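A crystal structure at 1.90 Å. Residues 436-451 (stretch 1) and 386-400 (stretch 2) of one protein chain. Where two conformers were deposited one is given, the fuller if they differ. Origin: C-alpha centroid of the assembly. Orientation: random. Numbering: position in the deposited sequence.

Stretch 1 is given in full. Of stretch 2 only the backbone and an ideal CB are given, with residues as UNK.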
ATOM      1  N   ALA A 436       5.252  11.086   1.548  1.00 31.55           N
ATOM      2  CA  ALA A 436       6.339  10.951   0.612  1.00 31.48           C
ATOM      3  C   ALA A 436       7.365  12.073   0.796  1.00 32.35           C
ATOM      4  O   ALA A 436       8.584  11.821   0.742  1.00 33.09           O
ATOM      5  CB  ALA A 436       5.837  10.964  -0.810  1.00 30.54           C
ATOM      6  N   PHE A 437       6.895  13.291   0.995  1.00 30.96           N
ATOM      7  CA  PHE A 437       7.804  14.452   1.133  1.00 33.57           C
ATOM      8  C   PHE A 437       8.451  14.608   2.478  1.00 33.52           C
ATOM      9  O   PHE A 437       9.658  14.911   2.546  1.00 34.71           O
ATOM     10  CB  PHE A 437       7.100  15.730   0.693  1.00 35.35           C
ATOM     11  CG  PHE A 437       6.626  15.623  -0.694  1.00 36.12           C
ATOM     12  CD1 PHE A 437       7.498  15.796  -1.722  1.00 37.30           C
ATOM     13  CD2 PHE A 437       5.345  15.203  -0.967  1.00 37.34           C
ATOM     14  CE1 PHE A 437       7.091  15.616  -3.021  1.00 37.54           C
ATOM     15  CE2 PHE A 437       4.936  15.016  -2.267  1.00 38.14           C
ATOM     16  CZ  PHE A 437       5.821  15.209  -3.295  1.00 36.66           C
ATOM     17  N   THR A 438       7.701  14.331   3.543  1.00 34.14           N
ATOM     18  CA  THR A 438       8.248  14.365   4.910  1.00 34.68           C
ATOM     19  C   THR A 438       9.261  13.257   5.171  1.00 35.35           C
ATOM     20  O   THR A 438      10.200  13.434   5.920  1.00 36.35           O
ATOM     21  CB  THR A 438       7.157  14.228   6.006  1.00 36.88           C
ATOM     22  OG1 THR A 438       6.523  12.953   5.892  1.00 38.60           O
ATOM     23  CG2 THR A 438       6.100  15.324   5.916  1.00 39.25           C
ATOM     24  N   THR A 439       9.054  12.104   4.583  1.00 33.86           N
ATOM     25  CA  THR A 439       9.976  11.012   4.691  1.00 35.79           C
ATOM     26  C   THR A 439      11.273  11.215   3.868  1.00 38.74           C
ATOM     27  O   THR A 439      12.327  10.800   4.330  1.00 40.37           O
ATOM     28  CB  THR A 439       9.292   9.727   4.198  1.00 35.64           C
ATOM     29  OG1 THR A 439       8.135   9.491   5.011  1.00 36.74           O
ATOM     30  CG2 THR A 439      10.216   8.534   4.239  1.00 36.04           C
ATOM     31  N   CYS A 440      11.183  11.826   2.678  1.00 35.42           N
ATOM     32  CA  CYS A 440      12.238  11.733   1.666  1.00 35.13           C
ATOM     33  C   CYS A 440      12.953  13.005   1.307  1.00 34.60           C
ATOM     34  O   CYS A 440      14.048  12.935   0.736  1.00 33.73           O
ATOM     35  CB  CYS A 440      11.635  11.232   0.343  1.00 33.62           C
ATOM     36  SG  CYS A 440      10.721   9.676   0.414  1.00 33.96           S
ATOM     37  N   CYS A 441      12.314  14.163   1.495  1.00 34.52           N
ATOM     38  CA  CYS A 441      12.875  15.395   0.936  1.00 36.91           C
ATOM     39  C   CYS A 441      14.203  15.652   1.664  1.00 39.10           C
ATOM     40  O   CYS A 441      14.330  15.352   2.837  1.00 39.62           O
ATOM     41  CB  CYS A 441      11.913  16.585   0.941  1.00 37.02           C
ATOM     42  SG  CYS A 441      10.561  16.525  -0.295  1.00 39.50           S
ATOM     43  N   THR A 442      15.218  16.060   0.901  1.00 40.96           N
ATOM     44  CA  THR A 442      16.621  16.279   1.375  1.00 44.46           C
ATOM     45  C   THR A 442      17.520  15.049   1.544  1.00 44.31           C
ATOM     46  O   THR A 442      18.747  15.204   1.751  1.00 44.69           O
ATOM     47  CB  THR A 442      16.739  17.146   2.662  1.00 45.47           C
ATOM     48  OG1 THR A 442      16.349  16.381   3.815  1.00 47.71           O
ATOM     49  CG2 THR A 442      15.898  18.392   2.529  1.00 46.31           C
ATOM     50  N   LEU A 443      16.971  13.841   1.458  1.00 41.65           N
ATOM     51  CA  LEU A 443      17.818  12.642   1.491  1.00 45.50           C
ATOM     52  C   LEU A 443      18.710  12.610   0.248  1.00 46.42           C
ATOM     53  O   LEU A 443      18.439  13.312  -0.719  1.00 45.23           O
ATOM     54  CB  LEU A 443      16.980  11.353   1.548  1.00 48.87           C
ATOM     55  CG  LEU A 443      16.019  11.185   2.727  1.00 49.37           C
ATOM     56  CD1 LEU A 443      15.362   9.819   2.615  1.00 49.06           C
ATOM     57  CD2 LEU A 443      16.739  11.382   4.057  1.00 55.42           C
ATOM     58  N   SER A 444      19.786  11.825   0.279  1.00 48.64           N
ATOM     59  CA  SER A 444      20.638  11.667  -0.907  1.00 50.67           C
ATOM     60  C   SER A 444      19.875  11.003  -2.088  1.00 47.15           C
ATOM     61  O   SER A 444      20.069  11.375  -3.228  1.00 44.15           O
ATOM     62  CB  SER A 444      21.902  10.866  -0.578  1.00 53.21           C
ATOM     63  OG  SER A 444      21.565   9.541  -0.249  1.00 60.69           O
ATOM     64  N   GLU A 445      18.998  10.045  -1.806  1.00 48.97           N
ATOM     65  CA  GLU A 445      18.166   9.441  -2.871  1.00 47.03           C
ATOM     66  C   GLU A 445      16.728   9.974  -2.765  1.00 39.98           C
ATOM     67  O   GLU A 445      15.735   9.232  -2.846  1.00 35.64           O
ATOM     68  CB  GLU A 445      18.264   7.894  -2.869  1.00 53.17           C
ATOM     69  CG  GLU A 445      19.519   7.352  -3.586  1.00 61.28           C
ATOM     70  CD  GLU A 445      19.690   5.825  -3.489  1.00 73.49           C
ATOM     71  OE1 GLU A 445      18.699   5.090  -3.191  1.00 75.02           O
ATOM     72  OE2 GLU A 445      20.831   5.348  -3.733  1.00 70.40           O
ATOM     73  N   GLU A 446      16.650  11.296  -2.655  1.00 39.11           N
ATOM     74  CA  GLU A 446      15.404  12.007  -2.611  1.00 36.15           C
ATOM     75  C   GLU A 446      14.519  11.608  -3.791  1.00 33.14           C
ATOM     76  O   GLU A 446      13.325  11.314  -3.599  1.00 30.61           O
ATOM     77  CB  GLU A 446      15.686  13.502  -2.684  1.00 37.67           C
ATOM     78  CG  GLU A 446      14.461  14.384  -2.813  1.00 37.87           C
ATOM     79  CD  GLU A 446      14.862  15.851  -2.946  1.00 40.41           C
ATOM     80  OE1 GLU A 446      14.928  16.385  -4.100  1.00 41.18           O
ATOM     81  OE2 GLU A 446      15.121  16.461  -1.890  1.00 39.61           O
ATOM     82  N   PHE A 447      15.094  11.608  -5.003  1.00 32.48           N
ATOM     83  CA  PHE A 447      14.255  11.347  -6.197  1.00 32.18           C
ATOM     84  C   PHE A 447      13.609   9.963  -6.110  1.00 30.37           C
ATOM     85  O   PHE A 447      12.373   9.841  -6.258  1.00 28.77           O
ATOM     86  CB  PHE A 447      14.982  11.501  -7.548  1.00 32.69           C
ATOM     87  CG  PHE A 447      14.141  11.006  -8.709  1.00 32.40           C
ATOM     88  CD1 PHE A 447      13.066  11.731  -9.140  1.00 31.70           C
ATOM     89  CD2 PHE A 447      14.411   9.763  -9.316  1.00 33.28           C
ATOM     90  CE1 PHE A 447      12.273  11.282 -10.171  1.00 32.38           C
ATOM     91  CE2 PHE A 447      13.621   9.284 -10.350  1.00 32.60           C
ATOM     92  CZ  PHE A 447      12.557  10.053 -10.788  1.00 33.58           C
ATOM     93  N   ALA A 448      14.427   8.934  -5.855  1.00 29.78           N
ATOM     94  CA  ALA A 448      13.903   7.577  -5.798  1.00 29.39           C
ATOM     95  C   ALA A 448      12.849   7.414  -4.677  1.00 29.40           C
ATOM     96  O   ALA A 448      11.746   6.853  -4.883  1.00 28.26           O
ATOM     97  CB  ALA A 448      15.021   6.553  -5.630  1.00 29.71           C
ATOM     98  N   CYS A 449      13.181   7.936  -3.515  1.00 30.24           N
ATOM     99  CA  CYS A 449      12.310   7.824  -2.344  1.00 30.79           C
ATOM    100  C   CYS A 449      10.928   8.475  -2.581  1.00 28.70           C
ATOM    101  O   CYS A 449       9.887   7.843  -2.392  1.00 27.54           O
ATOM    102  CB  CYS A 449      13.033   8.415  -1.121  1.00 32.77           C
ATOM    103  SG  CYS A 449      12.140   8.287   0.447  1.00 34.61           S
ATOM    104  N   VAL A 450      10.934   9.741  -3.022  1.00 28.37           N
ATOM    105  CA  VAL A 450       9.719  10.482  -3.255  1.00 28.04           C
ATOM    106  C   VAL A 450       8.856   9.815  -4.355  1.00 27.39           C
ATOM    107  O   VAL A 450       7.637   9.651  -4.190  1.00 26.62           O
ATOM    108  CB  VAL A 450      10.023  11.934  -3.677  1.00 28.98           C
ATOM    109  CG1 VAL A 450       8.768  12.661  -4.152  1.00 29.05           C
ATOM    110  CG2 VAL A 450      10.656  12.705  -2.523  1.00 29.72           C
ATOM    111  N   ASP A 451       9.465   9.451  -5.472  1.00 26.93           N
ATOM    112  CA  ASP A 451       8.663   8.951  -6.588  1.00 27.20           C
ATOM    113  C   ASP A 451       8.103   7.566  -6.229  1.00 26.85           C
ATOM    114  O   ASP A 451       6.967   7.275  -6.567  1.00 27.02           O
ATOM    115  CB  ASP A 451       9.468   8.984  -7.882  1.00 28.10           C
ATOM    116  CG  ASP A 451       8.611   8.800  -9.146  1.00 29.67           C
ATOM    117  OD1 ASP A 451       7.538   9.416  -9.307  1.00 33.65           O
ATOM    118  OD2 ASP A 451       8.987   8.005 -10.018  1.00 29.10           O
ATOM    119  N   UNK A 386      12.818  15.444 -16.617  1.00 35.15           N
ATOM    120  CA  UNK A 386      11.476  15.929 -16.353  1.00 38.13           C
ATOM    121  C   UNK A 386      10.964  15.434 -15.006  1.00 36.39           C
ATOM    122  O   UNK A 386      10.409  16.205 -14.244  1.00 34.50           O
ATOM    123  CB  UNK A 386      10.527  15.494 -17.471  1.00 38.13           C
ATOM    124  N   UNK A 387      11.158  14.145 -14.705  1.00 35.46           N
ATOM    125  CA  UNK A 387      10.646  13.587 -13.442  1.00 34.91           C
ATOM    126  C   UNK A 387      11.380  14.232 -12.284  1.00 33.16           C
ATOM    127  O   UNK A 387      10.773  14.642 -11.300  1.00 32.31           O
ATOM    128  CB  UNK A 387      10.806  12.066 -13.398  1.00 34.91           C
ATOM    129  N   UNK A 388      12.688  14.333 -12.428  1.00 33.07           N
ATOM    130  CA  UNK A 388      13.537  14.885 -11.392  1.00 35.80           C
ATOM    131  C   UNK A 388      13.202  16.358 -11.097  1.00 36.53           C
ATOM    132  O   UNK A 388      13.065  16.736  -9.940  1.00 35.51           O
ATOM    133  CB  UNK A 388      15.005  14.749 -11.802  1.00 35.80           C
ATOM    134  N   UNK A 389      13.021  17.168 -12.137  1.00 37.32           N
ATOM    135  CA  UNK A 389      12.601  18.564 -11.943  1.00 41.58           C
ATOM    136  C   UNK A 389      11.277  18.687 -11.185  1.00 39.08           C
ATOM    137  O   UNK A 389      11.116  19.600 -10.385  1.00 38.69           O
ATOM    138  CB  UNK A 389      12.475  19.260 -13.300  1.00 41.58           C
ATOM    139  N   UNK A 390      10.333  17.782 -11.447  1.00 38.64           N
ATOM    140  CA  UNK A 390       9.022  17.793 -10.767  1.00 39.66           C
ATOM    141  C   UNK A 390       9.176  17.523  -9.280  1.00 37.05           C
ATOM    142  O   UNK A 390       8.616  18.237  -8.437  1.00 37.83           O
ATOM    143  CB  UNK A 390       8.084  16.755 -11.386  1.00 39.66           C
ATOM    144  N   UNK A 391       9.956  16.507  -8.950  1.00 35.03           N
ATOM    145  CA  UNK A 391      10.245  16.204  -7.561  1.00 33.96           C
ATOM    146  C   UNK A 391      10.963  17.331  -6.870  1.00 34.91           C
ATOM    147  O   UNK A 391      10.636  17.673  -5.707  1.00 35.12           O
ATOM    148  CB  UNK A 391      11.077  14.924  -7.460  1.00 33.96           C
ATOM    149  N   UNK A 392      11.944  17.911  -7.545  1.00 35.23           N
ATOM    150  CA  UNK A 392      12.650  19.060  -6.985  1.00 37.30           C
ATOM    151  C   UNK A 392      11.698  20.227  -6.661  1.00 37.16           C
ATOM    152  O   UNK A 392      11.800  20.831  -5.604  1.00 35.78           O
ATOM    153  CB  UNK A 392      13.732  19.527  -7.961  1.00 37.30           C
ATOM    154  N   UNK A 393      10.746  20.505  -7.560  1.00 39.46           N
ATOM    155  CA  UNK A 393       9.751  21.554  -7.337  1.00 41.09           C
ATOM    156  C   UNK A 393       8.840  21.224  -6.129  1.00 39.78           C
ATOM    157  O   UNK A 393       8.642  22.067  -5.245  1.00 40.06           O
ATOM    158  CB  UNK A 393       8.906  21.744  -8.598  1.00 41.09           C
ATOM    159  N   UNK A 394       8.347  19.988  -6.067  1.00 37.83           N
ATOM    160  CA  UNK A 394       7.505  19.549  -4.964  1.00 36.52           C
ATOM    161  C   UNK A 394       8.275  19.636  -3.635  1.00 34.30           C
ATOM    162  O   UNK A 394       7.709  20.129  -2.654  1.00 32.62           O
ATOM    163  CB  UNK A 394       7.012  18.121  -5.208  1.00 36.52           C
ATOM    164  N   UNK A 395       9.553  19.213  -3.607  1.00 33.45           N
ATOM    165  CA  UNK A 395      10.379  19.282  -2.385  1.00 33.35           C
ATOM    166  C   UNK A 395      10.663  20.728  -1.931  1.00 35.19           C
ATOM    167  O   UNK A 395      10.746  20.992  -0.714  1.00 35.10           O
ATOM    168  CB  UNK A 395      11.705  18.556  -2.621  1.00 33.35           C
ATOM    169  N   UNK A 396      10.813  21.644  -2.885  1.00 34.83           N
ATOM    170  CA  UNK A 396      11.029  23.048  -2.545  1.00 38.07           C
ATOM    171  C   UNK A 396       9.744  23.622  -1.896  1.00 38.08           C
ATOM    172  O   UNK A 396       9.817  24.308  -0.873  1.00 40.61           O
ATOM    173  CB  UNK A 396      11.418  23.848  -3.790  1.00 38.07           C
ATOM    174  N   UNK A 397       8.599  23.315  -2.501  1.00 36.14           N
ATOM    175  CA  UNK A 397       7.290  23.679  -1.970  1.00 37.32           C
ATOM    176  C   UNK A 397       7.109  23.142  -0.549  1.00 35.03           C
ATOM    177  O   UNK A 397       6.640  23.872   0.307  1.00 34.90           O
ATOM    178  CB  UNK A 397       6.181  23.150  -2.881  1.00 37.32           C
ATOM    179  N   UNK A 398       7.485  21.884  -0.308  1.00 33.13           N
ATOM    180  CA  UNK A 398       7.559  21.335   1.054  1.00 34.23           C
ATOM    181  C   UNK A 398       8.473  22.119   2.019  1.00 36.22           C
ATOM    182  O   UNK A 398       8.058  22.417   3.184  1.00 35.48           O
ATOM    183  CB  UNK A 398       8.047  19.887   0.978  1.00 34.23           C
ATOM    184  N   UNK A 399       9.677  22.482   1.566  1.00 37.72           N
ATOM    185  CA  UNK A 399      10.578  23.307   2.379  0.60 42.78           C
ATOM    186  C   UNK A 399       9.912  24.668   2.735  1.00 42.16           C
ATOM    187  O   UNK A 399       9.944  25.094   3.879  1.00 45.24           O
ATOM    188  CB  UNK A 399      11.893  23.537   1.631  0.60 42.78           C
ATOM    189  N   UNK A 400       9.297  25.318   1.754  1.00 39.10           N
ATOM    190  CA  UNK A 400       8.634  26.625   1.939  1.00 40.62           C
ATOM    191  C   UNK A 400       7.439  26.622   2.888  1.00 40.45           C
ATOM    192  O   UNK A 400       7.330  27.524   3.724  1.00 41.30           O
ATOM    193  CB  UNK A 400       8.166  27.147   0.579  1.00 40.62           C
TER

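Stretch 2 is helical throughout, crossing the helices 436-440 and 446-451 at 85° and 81°.

At 386 the ideal CB has nothing of stretch 1 within 5.5 Å, and any helix-tolerant polar residue would suit; it is Lys386. Position 387 points toward stretch 1, its ideal CB 3.6 Å from Phe447 CE1. So near a ring, a small side chain fits readily: alanine, serine or cysteine. The residue is Ser387; its CB packs against the ring of Phe447, and its OG is hydrogen-bonded elsewhere in the structure.

Position 388 points sideways, its ideal CB 4.5 Å from Phe447 CD1. A flexible apolar chain could reach along the phenylalanine; leucine or methionine would serve. Leu388, with chi1 t and chi2 p, brings CD1 to 3.8 Å from Phe447 CB. Position 389 points away and 390 sideways, each ideal CB with nothing of stretch 1 within 5.5 Å, so polar or flexible residues would do; they are Lys389 and Met390.

Position 391 points toward stretch 1, its ideal CB 4.1 Å from Phe447 CD1 and 4.6 Å from Val450 CG1. Two apolar neighbours favour valine or isoleucine. Val391 packs against both: its CG2 lies 3.9 Å from Phe447 CD1 and 4.0 Å from Val450 CG1, and its CG1 3.9 Å from the same Val450 CG1.

Position 392 points away, with the Glu446 carboxylate at its margin, so a long polar side chain is plausible. Gln392 makes a marginal contact there and accepts a weak hydrogen bond from Lys389. Position 393, out of reach, would take most polar residues; it is Gln393.

Position 394 points toward stretch 1, its ideal CB tight against Phe437 at 3.3 Å from CE1. Alanine would fit, as would a longer chain, aliphatic or polar, leading off past the ring. In Glu394, CB keeps that 3.3 Å contact with Phe437 CE1, while OE1 is hydrogen-bonded elsewhere in the structure.

Position 395, also pointing toward, is the most telling: its ideal CB lies 3.3 Å from Cys441 SG, well placed for a disulfide. Cys395 supplies it, with SG 2.1 Å from Cys441 SG and chi3 -82°. Cys395 SG also meets the edge of the Phe437 ring and lies 4.0 Å from Val450 CG2.

Position 396 points away and 397 is out of reach, so polar residues suit; they are Lys396 and His397. Position 398 points toward stretch 1, its ideal CB 4.3 Å from Phe437 CB and 4.4 Å from Cys441 SG, inviting phenylalanine, leucine or methionine. Phe398 lays one ring face against Phe437 O and Thr438 N; its CE1 is 3.6 Å from Thr438 CG2.

Position 399 points sideways, and only a long side chain would arrive. Gln399 bends back, OE1 reaching 3.2 Å from Thr442 CG2. Position 400, out of reach, suits any polar residue and is Asn400.

Stretch 2 (386-400) KSLKMVQQECKHFQN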
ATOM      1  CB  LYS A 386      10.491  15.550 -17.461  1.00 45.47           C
ATOM      2  CG  LYS A 386      10.735  16.304 -18.769  1.00 54.53           C
ATOM      3  CD  LYS A 386       9.921  15.778 -19.948  1.00 64.82           C
ATOM      4  CE  LYS A 386      10.299  16.504 -21.236  1.00 70.49           C
ATOM      5  NZ  LYS A 386       9.122  16.767 -22.102  1.00 75.82           N
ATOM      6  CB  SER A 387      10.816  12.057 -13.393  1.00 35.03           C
ATOM      7  OG  SER A 387      10.183  11.471 -14.514  1.00 36.26           O
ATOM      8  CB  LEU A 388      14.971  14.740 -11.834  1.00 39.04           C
ATOM      9  CG  LEU A 388      16.084  15.209 -10.940  1.00 44.95           C
ATOM     10  CD1 LEU A 388      16.024  14.543  -9.572  1.00 48.01           C
ATOM     11  CD2 LEU A 388      17.390  14.878 -11.658  1.00 50.96           C
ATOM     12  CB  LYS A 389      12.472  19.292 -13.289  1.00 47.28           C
ATOM     13  CG  LYS A 389      13.795  19.454 -14.064  1.00 60.25           C
ATOM     14  CD  LYS A 389      14.344  20.881 -14.109  1.00 71.59           C
ATOM     15  CE  LYS A 389      15.071  21.281 -12.833  1.00 78.18           C
ATOM     16  NZ  LYS A 389      16.487  20.805 -12.821  1.00 80.62           N
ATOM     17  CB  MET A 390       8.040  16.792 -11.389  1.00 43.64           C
ATOM     18  CG  MET A 390       7.453  17.257 -12.729  1.00 55.51           C
ATOM     19  SD  MET A 390       6.319  16.076 -13.506  1.00 75.59           S
ATOM     20  CE  MET A 390       6.482  16.523 -15.236  1.00 69.62           C
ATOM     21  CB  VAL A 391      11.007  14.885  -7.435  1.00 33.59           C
ATOM     22  CG1 VAL A 391      11.549  14.676  -6.043  1.00 32.72           C
ATOM     23  CG2 VAL A 391      10.052  13.746  -7.803  1.00 33.66           C
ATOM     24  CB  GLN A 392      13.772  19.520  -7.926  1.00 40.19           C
ATOM     25  CG  GLN A 392      14.942  18.576  -7.920  1.00 43.89           C
ATOM     26  CD  GLN A 392      15.969  18.870  -9.014  1.00 50.90           C
ATOM     27  OE1 GLN A 392      15.643  19.365 -10.093  1.00 57.04           O
ATOM     28  NE2 GLN A 392      17.216  18.545  -8.735  1.00 52.94           N
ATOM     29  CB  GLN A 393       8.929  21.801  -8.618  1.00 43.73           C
ATOM     30  CG  GLN A 393       9.779  22.447  -9.716  1.00 50.29           C
ATOM     31  CD  GLN A 393       9.001  22.851 -10.961  1.00 57.47           C
ATOM     32  OE1 GLN A 393       8.023  22.200 -11.357  1.00 60.95           O
ATOM     33  NE2 GLN A 393       9.435  23.942 -11.585  1.00 63.97           N
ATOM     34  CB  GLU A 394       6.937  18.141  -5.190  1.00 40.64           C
ATOM     35  CG  GLU A 394       6.008  17.960  -6.394  1.00 46.08           C
ATOM     36  CD  GLU A 394       5.865  16.508  -6.899  1.00 56.74           C
ATOM     37  OE1 GLU A 394       6.808  15.684  -6.744  1.00 60.16           O
ATOM     38  OE2 GLU A 394       4.799  16.155  -7.484  1.00 63.00           O
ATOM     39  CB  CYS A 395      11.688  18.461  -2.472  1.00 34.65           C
ATOM     40  SG  CYS A 395      11.417  16.668  -2.230  1.00 35.21           S
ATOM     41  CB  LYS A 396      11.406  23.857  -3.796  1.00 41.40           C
ATOM     42  CG  LYS A 396      11.840  25.298  -3.539  1.00 45.85           C
ATOM     43  CD  LYS A 396      12.850  25.417  -2.395  1.00 51.42           C
ATOM     44  CE  LYS A 396      13.633  26.721  -2.432  1.00 60.10           C
ATOM     45  NZ  LYS A 396      12.782  27.949  -2.502  1.00 68.59           N
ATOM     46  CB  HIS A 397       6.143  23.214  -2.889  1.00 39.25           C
ATOM     47  CG  HIS A 397       6.002  24.027  -4.139  1.00 43.60           C
ATOM     48  ND1 HIS A 397       6.080  25.405  -4.144  1.00 46.14           N
ATOM     49  CD2 HIS A 397       5.799  23.658  -5.424  1.00 45.32           C
ATOM     50  CE1 HIS A 397       5.929  25.847  -5.380  1.00 48.33           C
ATOM     51  NE2 HIS A 397       5.772  24.805  -6.179  1.00 48.63           N
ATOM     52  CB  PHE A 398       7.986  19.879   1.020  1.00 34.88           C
ATOM     53  CG  PHE A 398       8.230  19.280   2.380  1.00 35.74           C
ATOM     54  CD1 PHE A 398       7.171  18.964   3.198  1.00 37.13           C
ATOM     55  CD2 PHE A 398       9.515  18.960   2.805  1.00 37.24           C
ATOM     56  CE1 PHE A 398       7.380  18.382   4.447  1.00 39.66           C
ATOM     57  CE2 PHE A 398       9.736  18.378   4.049  1.00 37.72           C
ATOM     58  CZ  PHE A 398       8.665  18.099   4.882  1.00 38.47           C
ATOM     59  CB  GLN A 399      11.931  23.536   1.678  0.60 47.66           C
ATOM     60  CG  GLN A 399      12.753  22.288   1.342  0.60 52.48           C
ATOM     61  CD  GLN A 399      13.493  21.655   2.517  0.60 62.26           C
ATOM     62  OE1 GLN A 399      13.444  20.432   2.698  0.60 64.75           O
ATOM     63  NE2 GLN A 399      14.202  22.471   3.304  0.60 65.35           N
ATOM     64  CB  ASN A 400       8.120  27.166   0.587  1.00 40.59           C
ATOM     65  CG  ASN A 400       9.251  27.502  -0.362  1.00 41.68           C
ATOM     66  OD1 ASN A 400      10.404  27.606   0.047  1.00 42.47           O
ATOM     67  ND2 ASN A 400       8.924  27.659  -1.630  1.00 41.95           N
TER
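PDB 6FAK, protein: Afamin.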